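Long-range contact in ornithine decarboxylase (Entamoeba histolytica, PDB 4AIB), which probably catalyses the pyridoxal 5'-phosphate-dependent decarboxylation of L-ornithine to putrescine, the entry step of polyamine synthesis, as a homodimer: residues Phe267-Arg279 with Lys284-His296. Sequence-based numbering, arbitrary orientation.
Sequences FHLVSSLHGKRVR and KKQIEYTSGDGLH
Arg-277 and Glu-288 face each other as a hydrogen-bonded pair of an antiparallel beta hairpin, with Arg-277 N to Glu-288 O at 2.9 Å and Glu-288 N to Arg-277 O at 2.8 Å. Arg-279 and Gln-286 exchange the same two backbone hydrogen bonds nearer the turn. Toward the other end His-274 N donates almost straight to Thr-290 O (3.0 Å, 176° at the hydrogen), while Thr-290 N goes instead to Gly-275 O. With two residues of one strand set against one of the other, the register slips by one, a beta bulge. Gly-292 N to Ser-272 O closes the pairing.

The charges gather on one face. Arg-277 runs alongside Glu-288, its CG turned away from the backbone N (chi1 -179°) and its chain bent at chi3, which brings NH2 to the syn lone pair of OE1, 2.6 Å away; its NE adds a weak bond to the same oxygen. The carboxylate stands nearly perpendicular to that guanidinium, 84° between planes. Arg-279 NH1 lies 3.6 Å from Glu-288 OE2, a purely electrostatic pairing. Glu-288 thus links the two arginines in one salt-bridge network, and each is also salt-bridged across the dimer, Arg-277 to Asp-122 and Arg-279 to Glu-164 of the second subunit.

The other face is packed with aliphatic and aromatic carbon: the Lys-276 methylenes lie along Tyr-289, CD to CE1 3.7 Å, and Leu-273 CD2 meets Tyr-289 CB. Lys-276 NZ and Tyr-289 OH both hydrogen-bond to the Met-348 backbone. At the bulge, the His-274 ring has Thr-290 O over one face and Gly-292 CA at its edge.

The hairpin belongs to the C-terminal beta domain of this fold-type III decarboxylase. Strand 324-330 runs parallel to 284-291 on its far side, Tyr-330 OH hydrogen-bonded to Glu-288 OE1, while the early part of 267-281 pairs with strands 27-31 and 354-360.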
ATOM      1  N   PHE A 267     -14.936  -7.195 -10.777  1.00 21.05           N
ATOM      2  CA  PHE A 267     -14.670  -5.858 -11.300  1.00 21.40           C
ATOM      3  C   PHE A 267     -13.796  -5.864 -12.550  1.00 22.14           C
ATOM      4  O   PHE A 267     -12.963  -6.753 -12.740  1.00 22.25           O
ATOM      5  CB  PHE A 267     -14.027  -4.978 -10.225  1.00 21.81           C
ATOM      6  CG  PHE A 267     -14.947  -4.637  -9.087  1.00 23.77           C
ATOM      7  CD1 PHE A 267     -15.821  -3.559  -9.179  1.00 21.88           C
ATOM      8  CD2 PHE A 267     -14.937  -5.392  -7.918  1.00 22.33           C
ATOM      9  CE1 PHE A 267     -16.669  -3.241  -8.129  1.00 20.12           C
ATOM     10  CE2 PHE A 267     -15.783  -5.081  -6.866  1.00 21.57           C
ATOM     11  CZ  PHE A 267     -16.649  -4.004  -6.972  1.00 17.91           C
ATOM     12  N   HIS A 268     -14.003  -4.863 -13.400  1.00 21.51           N
ATOM     13  CA  HIS A 268     -13.176  -4.648 -14.579  1.00 19.79           C
ATOM     14  C   HIS A 268     -12.728  -3.218 -14.608  1.00 20.74           C
ATOM     15  O   HIS A 268     -13.552  -2.300 -14.591  1.00 20.30           O
ATOM     16  CB  HIS A 268     -13.939  -4.999 -15.852  1.00 18.55           C
ATOM     17  CG  HIS A 268     -14.510  -6.398 -15.859  1.00 19.21           C
ATOM     18  ND1 HIS A 268     -13.740  -7.492 -15.995  1.00 18.19           N
ATOM     19  CD2 HIS A 268     -15.822  -6.853 -15.742  1.00 18.98           C
ATOM     20  CE1 HIS A 268     -14.515  -8.592 -15.965  1.00 19.76           C
ATOM     21  NE2 HIS A 268     -15.789  -8.199 -15.811  1.00 19.78           N
ATOM     22  N   LEU A 269     -11.415  -3.016 -14.635  1.00 20.98           N
ATOM     23  CA  LEU A 269     -10.838  -1.676 -14.643  1.00 18.91           C
ATOM     24  C   LEU A 269     -10.684  -1.160 -16.072  1.00 21.59           C
ATOM     25  O   LEU A 269     -10.159  -1.864 -16.935  1.00 22.31           O
ATOM     26  CB  LEU A 269      -9.488  -1.673 -13.916  1.00 11.90           C
ATOM     27  CG  LEU A 269      -8.736  -0.349 -13.737  1.00  9.98           C
ATOM     28  CD1 LEU A 269      -9.473   0.598 -12.801  1.00  8.08           C
ATOM     29  CD2 LEU A 269      -7.326  -0.607 -13.228  1.00  6.50           C
ATOM     30  N   VAL A 270     -11.158   0.063 -16.312  1.00 22.51           N
ATOM     31  CA  VAL A 270     -11.020   0.720 -17.616  1.00 21.40           C
ATOM     32  C   VAL A 270     -10.263   2.036 -17.444  1.00 23.38           C
ATOM     33  O   VAL A 270     -10.854   3.070 -17.127  1.00 23.88           O
ATOM     34  CB  VAL A 270     -12.384   0.985 -18.295  1.00 21.85           C
ATOM     35  CG1 VAL A 270     -12.187   1.426 -19.739  1.00 21.16           C
ATOM     36  CG2 VAL A 270     -13.269  -0.251 -18.245  1.00 20.68           C
ATOM     37  N   SER A 271      -8.954   1.991 -17.662  1.00 26.17           N
ATOM     38  CA  SER A 271      -8.091   3.137 -17.389  1.00 27.12           C
ATOM     39  C   SER A 271      -7.785   3.976 -18.630  1.00 27.04           C
ATOM     40  O   SER A 271      -7.828   3.481 -19.756  1.00 25.87           O
ATOM     41  CB  SER A 271      -6.802   2.672 -16.710  1.00 26.87           C
ATOM     42  OG  SER A 271      -7.098   1.964 -15.517  1.00 31.53           O
ATOM     43  N   SER A 272      -7.492   5.254 -18.407  1.00 27.10           N
ATOM     44  CA  SER A 272      -7.177   6.190 -19.482  1.00 28.39           C
ATOM     45  C   SER A 272      -5.677   6.464 -19.540  1.00 29.80           C
ATOM     46  O   SER A 272      -4.952   6.177 -18.586  1.00 31.72           O
ATOM     47  CB  SER A 272      -7.936   7.501 -19.277  1.00 26.31           C
ATOM     48  OG  SER A 272      -7.567   8.106 -18.050  1.00 25.01           O
ATOM     49  N   LEU A 273      -5.223   7.029 -20.657  1.00 28.65           N
ATOM     50  CA  LEU A 273      -3.810   7.346 -20.847  1.00 27.58           C
ATOM     51  C   LEU A 273      -3.542   8.845 -20.770  1.00 27.67           C
ATOM     52  O   LEU A 273      -4.244   9.645 -21.393  1.00 28.73           O
ATOM     53  CB  LEU A 273      -3.304   6.793 -22.181  1.00 25.20           C
ATOM     54  CG  LEU A 273      -3.285   5.274 -22.372  1.00 24.84           C
ATOM     55  CD1 LEU A 273      -3.042   4.938 -23.834  1.00 23.91           C
ATOM     56  CD2 LEU A 273      -2.240   4.610 -21.485  1.00 19.49           C
ATOM     57  N   HIS A 274      -2.520   9.214 -20.001  1.00 27.24           N
ATOM     58  CA  HIS A 274      -2.098  10.608 -19.879  1.00 26.30           C
ATOM     59  C   HIS A 274      -0.597  10.750 -19.931  1.00 26.86           C
ATOM     60  O   HIS A 274      -0.001  11.503 -19.156  1.00 28.38           O
ATOM     61  CB  HIS A 274      -2.686  11.247 -18.617  1.00 23.64           C
ATOM     62  CG  HIS A 274      -2.308  10.543 -17.334  1.00 20.87           C
ATOM     63  ND1 HIS A 274      -1.231  10.892 -16.609  1.00 21.46           N
ATOM     64  CD2 HIS A 274      -2.914   9.488 -16.655  1.00 20.30           C
ATOM     65  CE1 HIS A 274      -1.146  10.101 -15.522  1.00 19.61           C
ATOM     66  NE2 HIS A 274      -2.177   9.242 -15.552  1.00 18.93           N
ATOM     67  N   GLY A 275       0.025  10.027 -20.862  1.00 28.14           N
ATOM     68  CA  GLY A 275       1.473  10.080 -21.044  1.00 30.55           C
ATOM     69  C   GLY A 275       2.018   9.060 -22.027  1.00 31.75           C
ATOM     70  O   GLY A 275       1.584   7.905 -22.044  1.00 32.06           O
ATOM     71  N   LYS A 276       2.980   9.491 -22.841  1.00 31.96           N
ATOM     72  CA  LYS A 276       3.599   8.625 -23.843  1.00 33.05           C
ATOM     73  C   LYS A 276       5.068   8.973 -24.080  1.00 34.43           C
ATOM     74  O   LYS A 276       5.444  10.147 -24.094  1.00 33.12           O
ATOM     75  CB  LYS A 276       2.822   8.692 -25.163  1.00 33.47           C
ATOM     76  CG  LYS A 276       3.137   7.561 -26.134  1.00 33.17           C
ATOM     77  CD  LYS A 276       2.220   7.573 -27.348  1.00 32.49           C
ATOM     78  CE  LYS A 276       2.714   8.512 -28.438  1.00 34.66           C
ATOM     79  NZ  LYS A 276       1.870   8.421 -29.662  1.00 34.86           N
ATOM     80  N   ARG A 277       5.888   7.939 -24.264  1.00 37.29           N
ATOM     81  CA  ARG A 277       7.299   8.107 -24.601  1.00 40.97           C
ATOM     82  C   ARG A 277       7.763   7.021 -25.572  1.00 41.93           C
ATOM     83  O   ARG A 277       7.767   5.834 -25.238  1.00 41.95           O
ATOM     84  CB  ARG A 277       8.167   8.117 -23.335  1.00 43.66           C
ATOM     85  CG  ARG A 277       9.655   8.302 -23.598  1.00 48.88           C
ATOM     86  CD  ARG A 277      10.406   8.748 -22.353  1.00 53.04           C
ATOM     87  NE  ARG A 277      10.462   7.712 -21.321  1.00 57.81           N
ATOM     88  CZ  ARG A 277      11.147   7.818 -20.185  1.00 61.65           C
ATOM     89  NH1 ARG A 277      11.847   8.916 -19.921  1.00 62.74           N
ATOM     90  NH2 ARG A 277      11.137   6.824 -19.307  1.00 62.92           N
ATOM     91  N   VAL A 278       8.144   7.443 -26.775  1.00 44.49           N
ATOM     92  CA  VAL A 278       8.674   6.533 -27.789  1.00 47.50           C
ATOM     93  C   VAL A 278      10.189   6.428 -27.628  1.00 49.67           C
ATOM     94  O   VAL A 278      10.897   7.438 -27.654  1.00 49.83           O
ATOM     95  CB  VAL A 278       8.307   6.989 -29.221  1.00 46.87           C
ATOM     96  CG1 VAL A 278       8.904   6.051 -30.261  1.00 45.82           C
ATOM     97  CG2 VAL A 278       6.796   7.067 -29.389  1.00 47.20           C
ATOM     98  N   ARG A 279      10.675   5.202 -27.457  1.00 52.20           N
ATOM     99  CA  ARG A 279      12.095   4.957 -27.223  1.00 54.32           C
ATOM    100  C   ARG A 279      12.597   3.780 -28.057  1.00 54.95           C
ATOM    101  O   ARG A 279      12.286   2.622 -27.770  1.00 56.46           O
ATOM    102  CB  ARG A 279      12.348   4.725 -25.729  1.00 55.51           C
ATOM    103  CG  ARG A 279      13.799   4.481 -25.344  1.00 60.13           C
ATOM    104  CD  ARG A 279      13.991   4.616 -23.842  1.00 63.40           C
ATOM    105  NE  ARG A 279      13.995   6.016 -23.422  1.00 65.77           N
ATOM    106  CZ  ARG A 279      13.929   6.434 -22.160  1.00 65.61           C
ATOM    107  NH1 ARG A 279      13.846   5.562 -21.162  1.00 65.48           N
ATOM    108  NH2 ARG A 279      13.943   7.734 -21.895  1.00 63.10           N
ATOM    109  N   LYS A 284      14.714  -1.667 -32.306  1.00 62.88           N
ATOM    110  CA  LYS A 284      13.259  -1.557 -32.434  1.00 65.57           C
ATOM    111  C   LYS A 284      12.616  -0.760 -31.301  1.00 64.95           C
ATOM    112  O   LYS A 284      12.952  -0.937 -30.130  1.00 63.06           O
ATOM    113  CB  LYS A 284      12.616  -2.947 -32.543  1.00 69.25           C
ATOM    114  CG  LYS A 284      11.581  -3.087 -33.657  1.00 72.25           C
ATOM    115  CD  LYS A 284      10.306  -2.296 -33.385  1.00 71.67           C
ATOM    116  CE  LYS A 284       9.326  -2.384 -34.544  1.00 70.81           C
ATOM    117  NZ  LYS A 284       8.664  -3.717 -34.625  1.00 71.54           N
ATOM    118  N   LYS A 285      11.675   0.104 -31.671  1.00 65.00           N
ATOM    119  CA  LYS A 285      11.020   1.017 -30.735  1.00 64.44           C
ATOM    120  C   LYS A 285      10.046   0.341 -29.772  1.00 62.69           C
ATOM    121  O   LYS A 285       9.175  -0.431 -30.181  1.00 62.57           O
ATOM    122  CB  LYS A 285      10.326   2.164 -31.489  1.00 64.42           C
ATOM    123  CG  LYS A 285       9.393   1.730 -32.616  1.00 64.84           C
ATOM    124  CD  LYS A 285       9.270   2.796 -33.697  1.00 63.77           C
ATOM    125  CE  LYS A 285       8.290   3.897 -33.320  1.00 61.64           C
ATOM    126  NZ  LYS A 285       8.247   4.972 -34.348  1.00 58.56           N
ATOM    127  N   GLN A 286      10.228   0.627 -28.485  1.00 60.15           N
ATOM    128  CA  GLN A 286       9.243   0.298 -27.460  1.00 57.14           C
ATOM    129  C   GLN A 286       8.557   1.590 -27.027  1.00 54.11           C
ATOM    130  O   GLN A 286       9.176   2.657 -27.033  1.00 52.92           O
ATOM    131  CB  GLN A 286       9.888  -0.419 -26.264  1.00 59.53           C
ATOM    132  CG  GLN A 286      11.086   0.288 -25.639  1.00 63.51           C
ATOM    133  CD  GLN A 286      11.456  -0.257 -24.269  1.00 67.50           C
ATOM    134  OE1 GLN A 286      11.147  -1.402 -23.931  1.00 68.58           O
ATOM    135  NE2 GLN A 286      12.128   0.566 -23.472  1.00 69.86           N
ATOM    136  N   ILE A 287       7.278   1.500 -26.674  1.00 51.93           N
ATOM    137  CA  ILE A 287       6.506   2.691 -26.318  1.00 48.93           C
ATOM    138  C   ILE A 287       6.019   2.636 -24.871  1.00 49.05           C
ATOM    139  O   ILE A 287       5.269   1.737 -24.491  1.00 48.42           O
ATOM    140  CB  ILE A 287       5.317   2.928 -27.279  1.00 20.00           C
ATOM    141  CG1 ILE A 287       5.742   2.707 -28.738  1.00 20.00           C
ATOM    142  CG2 ILE A 287       4.766   4.336 -27.093  1.00 20.00           C
ATOM    143  CD1 ILE A 287       4.596   2.616 -29.723  1.00 20.00           C
ATOM    144  N   GLU A 288       6.459   3.609 -24.076  1.00 48.60           N
ATOM    145  CA  GLU A 288       6.066   3.715 -22.673  1.00 49.08           C
ATOM    146  C   GLU A 288       4.774   4.512 -22.519  1.00 48.45           C
ATOM    147  O   GLU A 288       4.596   5.554 -23.150  1.00 49.56           O
ATOM    148  CB  GLU A 288       7.182   4.360 -21.847  1.00 50.37           C
ATOM    149  CG  GLU A 288       8.362   3.440 -21.563  1.00 53.90           C
ATOM    150  CD  GLU A 288       9.583   4.185 -21.053  1.00 54.05           C
ATOM    151  OE1 GLU A 288       9.437   5.017 -20.133  1.00 52.49           O
ATOM    152  OE2 GLU A 288      10.695   3.930 -21.565  1.00 53.76           O
ATOM    153  N   TYR A 289       3.877   4.011 -21.675  1.00 47.02           N
ATOM    154  CA  TYR A 289       2.600   4.671 -21.425  1.00 46.09           C
ATOM    155  C   TYR A 289       2.386   4.936 -19.942  1.00 47.84           C
ATOM    156  O   TYR A 289       2.901   4.213 -19.087  1.00 48.79           O
ATOM    157  CB  TYR A 289       1.444   3.839 -21.985  1.00 42.59           C
ATOM    158  CG  TYR A 289       1.447   3.722 -23.493  1.00 40.52           C
ATOM    159  CD1 TYR A 289       0.884   4.718 -24.290  1.00 39.80           C
ATOM    160  CD2 TYR A 289       2.009   2.613 -24.124  1.00 40.28           C
ATOM    161  CE1 TYR A 289       0.884   4.615 -25.672  1.00 41.11           C
ATOM    162  CE2 TYR A 289       2.014   2.500 -25.505  1.00 39.96           C
ATOM    163  CZ  TYR A 289       1.449   3.502 -26.273  1.00 41.06           C
ATOM    164  OH  TYR A 289       1.452   3.394 -27.646  1.00 41.26           O
ATOM    165  N   THR A 290       1.630   5.987 -19.644  1.00 47.96           N
ATOM    166  CA  THR A 290       1.294   6.317 -18.269  1.00 47.24           C
ATOM    167  C   THR A 290      -0.219   6.253 -18.084  1.00 47.35           C
ATOM    168  O   THR A 290      -0.966   7.095 -18.593  1.00 46.40           O
ATOM    169  CB  THR A 290       1.871   7.685 -17.854  1.00 48.48           C
ATOM    170  OG1 THR A 290       3.268   7.716 -18.172  1.00 48.28           O
ATOM    171  CG2 THR A 290       1.698   7.916 -16.358  1.00 48.03           C
ATOM    172  N   SER A 291      -0.648   5.224 -17.364  1.00 48.38           N
ATOM    173  CA  SER A 291      -2.058   4.935 -17.153  1.00 49.93           C
ATOM    174  C   SER A 291      -2.589   5.631 -15.905  1.00 51.83           C
ATOM    175  O   SER A 291      -1.854   5.824 -14.938  1.00 49.70           O
ATOM    176  CB  SER A 291      -2.259   3.429 -17.037  1.00 50.82           C
ATOM    177  OG  SER A 291      -3.600   3.128 -16.730  1.00 50.56           O
ATOM    178  N   GLY A 292      -3.875   5.978 -15.930  1.00 56.21           N
ATOM    179  CA  GLY A 292      -4.518   6.770 -14.876  1.00 61.58           C
ATOM    180  C   GLY A 292      -4.308   6.319 -13.440  1.00 65.58           C
ATOM    181  O   GLY A 292      -5.191   5.700 -12.843  1.00 65.67           O
ATOM    182  N   ASP A 293      -3.132   6.649 -12.900  1.00 70.20           N
ATOM    183  CA  ASP A 293      -2.741   6.377 -11.509  1.00 74.76           C
ATOM    184  C   ASP A 293      -1.376   6.996 -11.190  1.00 76.85           C
ATOM    185  O   ASP A 293      -0.691   7.503 -12.083  1.00 77.53           O
ATOM    186  CB  ASP A 293      -2.723   4.871 -11.204  1.00 76.89           C
ATOM    187  CG  ASP A 293      -3.889   4.429 -10.326  1.00 78.55           C
ATOM    188  OD1 ASP A 293      -4.734   5.274  -9.955  1.00 79.52           O
ATOM    189  OD2 ASP A 293      -3.957   3.223 -10.001  1.00 79.20           O
ATOM    190  N   GLY A 294      -0.993   6.950  -9.915  1.00 78.97           N
ATOM    191  CA  GLY A 294       0.285   7.495  -9.455  1.00 81.09           C
ATOM    192  C   GLY A 294       1.480   6.642  -9.842  1.00 82.93           C
ATOM    193  O   GLY A 294       1.401   5.411  -9.838  1.00 83.12           O
ATOM    194  N   LEU A 295       2.592   7.305 -10.156  1.00 84.03           N
ATOM    195  CA  LEU A 295       3.808   6.644 -10.653  1.00 84.77           C
ATOM    196  C   LEU A 295       4.570   5.809  -9.612  1.00 85.40           C
ATOM    197  O   LEU A 295       5.576   5.172  -9.941  1.00 85.14           O
ATOM    198  CB  LEU A 295       4.740   7.658 -11.352  1.00 83.51           C
ATOM    199  CG  LEU A 295       5.442   8.853 -10.671  1.00 82.51           C
ATOM    200  CD1 LEU A 295       4.481   9.782  -9.933  1.00 79.01           C
ATOM    201  CD2 LEU A 295       6.587   8.427  -9.759  1.00 80.74           C
ATOM    202  N   HIS A 296       4.081   5.821  -8.370  1.00 85.82           N
ATOM    203  CA  HIS A 296       4.692   5.109  -7.235  1.00 85.92           C
ATOM    204  C   HIS A 296       6.071   5.623  -6.929  1.00 86.58           C
ATOM    205  O   HIS A 296       6.272   6.823  -6.745  1.00 86.68           O
ATOM    206  CB  HIS A 296       4.723   3.600  -7.477  1.00 86.13           C
ATOM    207  CG  HIS A 296       4.822   2.774  -6.213  1.00 86.93           C
ATOM    208  ND1 HIS A 296       4.006   1.734  -5.966  1.00 86.25           N
ATOM    209  CD2 HIS A 296       5.679   2.872  -5.114  1.00 86.62           C
ATOM    210  CE1 HIS A 296       4.321   1.189  -4.775  1.00 85.92           C
ATOM    211  NE2 HIS A 296       5.345   1.887  -4.256  1.00 86.62           N
TER